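Long-range contacts in conserved protein (Methanosarcina mazei, PDB 2NR4), which binds flavin mononucleotide and is otherwise of unknown function, its fold being consistent with a place among the FMN-binding flavoproteins: residues L76-V81 with V120-I125; S98-V103 with P111-A116. All blocks are in the same frame, centred on the assembly; numbering follows the deposited sequence.

Strand 75-79 carries the first half of interaction 1, and the chain then runs through helix 84-92 before it reaches residues 98-103. Interaction 2 closes the shorter loop, with seven residues between its segments, when strand 110-113 turns back on strand 100-103 as a hairpin. Strand 118-130 follows directly and completes interaction 1, so the hairpin lies wholly within the larger loop of 38 intervening residues. The centres of the two contacts are about 12 Å apart, and they touch: N79 OD1 lies 2.9 Å from L113 N, a probable hydrogen bond, and A77 CB packs on V112 CG1. The hairpin is thereby tied to the six-stranded antiparallel barrel.

Interaction 1: residues L76-V81 with V120-I125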
# COMPACT_ATOMS: atom_id res chain seq x y z
N LEU A 76 -7.21 22.38 -5.36
CA LEU A 76 -7.50 20.96 -5.05
C LEU A 76 -6.59 20.55 -3.92
O LEU A 76 -5.44 21.01 -3.86
CB LEU A 76 -7.28 20.13 -6.32
CG LEU A 76 -7.11 18.60 -6.35
CD1 LEU A 76 -7.28 18.16 -7.80
CD2 LEU A 76 -5.75 18.11 -5.77
N ALA A 77 -7.07 19.70 -3.01
CA ALA A 77 -6.21 19.23 -1.92
C ALA A 77 -6.03 17.70 -2.02
O ALA A 77 -6.99 16.99 -2.31
CB ALA A 77 -6.84 19.56 -0.58
N SER A 78 -4.81 17.23 -1.84
CA SER A 78 -4.61 15.81 -1.62
C SER A 78 -5.01 15.43 -0.20
O SER A 78 -4.78 16.18 0.76
CB SER A 78 -3.11 15.48 -1.83
OG SER A 78 -2.28 16.24 -0.95
N ASN A 79 -5.56 14.23 -0.05
CA ASN A 79 -5.82 13.60 1.25
C ASN A 79 -5.32 12.16 1.24
O ASN A 79 -5.85 11.32 0.49
CB ASN A 79 -7.32 13.56 1.55
CG ASN A 79 -7.93 14.96 1.60
OD1 ASN A 79 -7.96 15.59 2.66
ND2 ASN A 79 -8.33 15.49 0.44
N VAL A 80 -4.36 11.88 2.10
CA VAL A 80 -3.83 10.50 2.23
C VAL A 80 -4.78 9.70 3.10
O VAL A 80 -5.08 10.10 4.24
CB VAL A 80 -2.38 10.44 2.81
CG1 VAL A 80 -1.98 8.96 3.06
CG2 VAL A 80 -1.39 11.14 1.85
N VAL A 81 -5.27 8.60 2.55
CA VAL A 81 -6.27 7.77 3.20
C VAL A 81 -5.80 6.30 3.11
O VAL A 81 -5.47 5.83 2.01
CB VAL A 81 -7.63 8.02 2.48
CG1 VAL A 81 -8.63 6.84 2.69
CG2 VAL A 81 -8.20 9.44 2.83
N VAL A 120 -2.58 18.25 1.64
CA VAL A 120 -1.88 19.40 1.05
C VAL A 120 -2.89 20.13 0.20
O VAL A 120 -3.54 19.53 -0.67
CB VAL A 120 -0.68 18.97 0.15
CG1 VAL A 120 0.07 20.22 -0.39
CG2 VAL A 120 0.29 18.03 0.92
N VAL A 121 -3.05 21.43 0.45
CA VAL A 121 -3.85 22.25 -0.44
C VAL A 121 -2.97 22.79 -1.58
O VAL A 121 -1.94 23.44 -1.34
CB VAL A 121 -4.56 23.44 0.33
CG1 VAL A 121 -5.43 24.22 -0.66
CG2 VAL A 121 -5.39 22.90 1.47
N PHE A 122 -3.39 22.56 -2.82
CA PHE A 122 -2.63 23.04 -3.98
C PHE A 122 -3.42 24.04 -4.82
O PHE A 122 -4.61 23.83 -5.06
CB PHE A 122 -2.33 21.90 -4.94
CG PHE A 122 -1.45 20.80 -4.38
CD1 PHE A 122 -0.05 20.92 -4.41
CD2 PHE A 122 -2.03 19.61 -3.93
CE1 PHE A 122 0.77 19.84 -3.96
CE2 PHE A 122 -1.24 18.57 -3.46
CZ PHE A 122 0.18 18.70 -3.48
N GLU A 123 -2.73 25.06 -5.33
CA GLU A 123 -3.20 25.84 -6.46
C GLU A 123 -2.88 25.04 -7.73
O GLU A 123 -1.76 24.57 -7.91
CB GLU A 123 -2.49 27.22 -6.54
CG GLU A 123 -2.86 27.96 -7.84
CD GLU A 123 -2.39 29.42 -7.86
OE1 GLU A 123 -1.75 29.84 -6.86
OE2 GLU A 123 -2.68 30.11 -8.87
N CYS A 124 -3.88 24.84 -8.58
CA CYS A 124 -3.73 24.21 -9.88
C CYS A 124 -3.37 25.26 -10.92
O CYS A 124 -4.06 26.30 -11.06
CB CYS A 124 -5.06 23.60 -10.30
SG CYS A 124 -5.68 22.36 -9.14
N ILE A 125 -2.32 24.96 -11.67
CA ILE A 125 -1.78 25.93 -12.63
C ILE A 125 -1.55 25.29 -13.97
O ILE A 125 -1.56 24.02 -14.09
CB ILE A 125 -0.47 26.54 -12.13
CG1 ILE A 125 0.66 25.47 -12.09
CG2 ILE A 125 -0.65 27.13 -10.75
CD1 ILE A 125 2.07 26.01 -11.74
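Four backbone hydrogen bonds join residues 76-79 to residues 120-125, two at each of the hydrogen-bonded pairs L76-F122 and S78-V120. The straightest runs from L76 N to F122 O, 3.0 Å with 163° at the hydrogen, nearly along the C=O axis; F122 N returns a bond to L76 O at 2.8 Å. S78 N reaches V120 O in the carbonyl plane, and V120 N meets a lone pair of S78 O. The S78 side chain adds to this end: OG sits in the crowded position between the backbone N and carbonyl carbon (chi1 58°), where V120 N also makes a weak bond to it at 3.3 Å. Between these pairs, A77 and V121 form a non-hydrogen-bonded pair with CA atoms only 4.1 Å apart. The register is that of neighbouring antiparallel strands in the six-stranded barrel, where strand 133-145 continues the sheet beyond V121 and S36 bonds to the backbone of A77. On the face bearing L76, S78, V120 and F122, the phenylalanine CG lies anti to its carbonyl carbon. Its ring edge meets L76 O, with CD2 3.7 Å away, while V120 CG1 covers one ring face, offset toward the rim. C124 SG packs against L76 CB at 3.9 Å. On the other face, A77 CB touches V121 CG2 at 4.2 Å.

Interaction 2: residues S98-V103 with P111-A116; sequences SEFEYV and PVLKEA
F100 and L113 lie side by side and point the same way, each with CG anti to its own carbonyl carbon (chi1 -61° in both). The leucine brings CD2 to 3.6 Å from F100 CE1, approaching the ring obliquely, and P111 CB comes to F100 CD1 from another oblique direction. An alanine here would take away the ring that meets L113 CD2 and P111 CB, and would probably loosen this side of the pairing. The Y102 ring crosses P111 obliquely, with P111 CA over one face near the rim and P111 CB 3.9 Å from Y102 CE1. On the other face of the strand pair, V103 and V112 meet at about a right angle, V103 CG2 touching V112 CG1. These side chains ride on an antiparallel beta hairpin in which E101 and V112 form a hydrogen-bonded pair: V112 N bonds to E101 O at 2.8 Å and E101 N to V112 O at 2.9 Å, both nearly along the C=O axes. Beyond it, K114 N gives E99 O an almost straight bond, 177° at the hydrogen, as the chain enters the type I turn L113-A116. The E101 side chain leaves in the crowded position (chi1 74°) and then extends, crossing K114 obliquely with CB 3.8 Å from K114 CG. Their charged ends, E101 OE1 and K114 NZ, remain 5.6 Å apart, too far for a salt bridge. Instead, two waters each donate to E101 OE2 and bridge it to K114 O and L113 O, while K114 bends at chi3, laying CD 3.3 Å from S98 O. E99 O also receives a bond from a water that accepts from E115 N, and the E99 carboxylate pairs with R89.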
# COMPACT_ATOMS: atom_id res chain seq x y z
N SER A 98 -20.28 16.95 6.32
CA SER A 98 -19.74 16.76 7.69
C SER A 98 -18.42 15.98 7.77
O SER A 98 -17.77 15.91 8.81
CB SER A 98 -20.76 16.13 8.66
OG SER A 98 -21.45 15.02 8.10
N GLU A 99 -18.04 15.39 6.64
CA GLU A 99 -16.81 14.59 6.57
C GLU A 99 -15.59 15.45 6.26
O GLU A 99 -14.46 14.96 6.22
CB GLU A 99 -17.01 13.50 5.50
CG GLU A 99 -18.21 12.62 5.84
CD GLU A 99 -18.33 11.40 4.97
OE1 GLU A 99 -19.38 11.23 4.31
OE2 GLU A 99 -17.38 10.58 4.98
N PHE A 100 -15.83 16.73 6.01
CA PHE A 100 -14.78 17.66 5.64
C PHE A 100 -14.56 18.68 6.75
O PHE A 100 -15.48 18.94 7.56
CB PHE A 100 -15.18 18.42 4.39
CG PHE A 100 -15.41 17.55 3.19
CD1 PHE A 100 -14.39 17.34 2.26
CD2 PHE A 100 -16.66 16.95 2.98
CE1 PHE A 100 -14.62 16.55 1.12
CE2 PHE A 100 -16.91 16.13 1.83
CZ PHE A 100 -15.87 15.94 0.90
N GLU A 101 -13.38 19.27 6.74
CA GLU A 101 -13.08 20.41 7.58
C GLU A 101 -12.35 21.45 6.75
O GLU A 101 -11.83 21.15 5.66
CB GLU A 101 -12.30 19.98 8.84
CG GLU A 101 -10.83 19.61 8.65
CD GLU A 101 -10.20 19.09 9.96
OE1 GLU A 101 -10.84 19.23 11.04
OE2 GLU A 101 -9.07 18.55 9.92
N TYR A 102 -12.34 22.70 7.24
CA TYR A 102 -11.75 23.80 6.49
C TYR A 102 -10.42 24.27 7.06
O TYR A 102 -10.24 24.42 8.28
CB TYR A 102 -12.77 24.96 6.26
CG TYR A 102 -13.90 24.45 5.42
CD1 TYR A 102 -14.03 24.80 4.08
CD2 TYR A 102 -14.78 23.52 5.95
CE1 TYR A 102 -15.07 24.25 3.31
CE2 TYR A 102 -15.79 22.97 5.21
CZ TYR A 102 -15.93 23.33 3.90
OH TYR A 102 -16.96 22.71 3.23
N VAL A 103 -9.46 24.45 6.16
CA VAL A 103 -8.14 24.88 6.51
C VAL A 103 -7.80 26.05 5.59
O VAL A 103 -8.47 26.25 4.60
CB VAL A 103 -7.16 23.68 6.32
CG1 VAL A 103 -7.56 22.55 7.22
CG2 VAL A 103 -7.17 23.22 4.85
N PRO A 111 -11.81 22.85 1.78
CA PRO A 111 -12.17 21.60 2.42
C PRO A 111 -11.08 20.50 2.27
O PRO A 111 -10.58 20.28 1.15
CB PRO A 111 -13.39 21.16 1.62
CG PRO A 111 -13.20 21.74 0.27
CD PRO A 111 -12.57 23.07 0.54
N VAL A 112 -10.76 19.84 3.37
CA VAL A 112 -9.95 18.59 3.36
C VAL A 112 -10.75 17.55 4.13
O VAL A 112 -11.69 17.91 4.84
CB VAL A 112 -8.55 18.81 3.94
CG1 VAL A 112 -7.75 19.81 3.09
CG2 VAL A 112 -8.58 19.24 5.42
N LEU A 113 -10.41 16.27 3.99
CA LEU A 113 -11.10 15.23 4.76
C LEU A 113 -10.68 15.23 6.22
O LEU A 113 -9.50 15.30 6.54
CB LEU A 113 -10.86 13.85 4.16
CG LEU A 113 -11.38 13.69 2.73
CD1 LEU A 113 -11.01 12.28 2.20
CD2 LEU A 113 -12.88 13.87 2.68
N LYS A 114 -11.67 15.12 7.11
CA LYS A 114 -11.39 15.03 8.54
C LYS A 114 -10.60 13.77 8.88
O LYS A 114 -9.80 13.77 9.82
CB LYS A 114 -12.68 15.02 9.33
CG LYS A 114 -13.34 16.38 9.36
CD LYS A 114 -14.74 16.27 9.97
CE LYS A 114 -14.67 16.15 11.45
NZ LYS A 114 -15.84 16.95 11.97
N GLU A 115 -10.83 12.72 8.09
CA GLU A 115 -10.17 11.43 8.27
C GLU A 115 -8.87 11.31 7.45
O GLU A 115 -8.27 10.24 7.42
CB GLU A 115 -11.13 10.29 7.94
CG GLU A 115 -12.30 10.12 8.95
CD GLU A 115 -11.86 10.02 10.42
OE1 GLU A 115 -10.83 9.36 10.73
OE2 GLU A 115 -12.56 10.59 11.29
N ALA A 116 -8.43 12.39 6.82
CA ALA A 116 -7.12 12.37 6.15
C ALA A 116 -5.96 12.14 7.12
O ALA A 116 -5.91 12.69 8.23
CB ALA A 116 -6.89 13.66 5.38
O HOH W 1 -13.24 12.53 6.32
O HOH W 2 -9.03 16.01 11.32
O HOH W 3 -7.93 17.24 8.12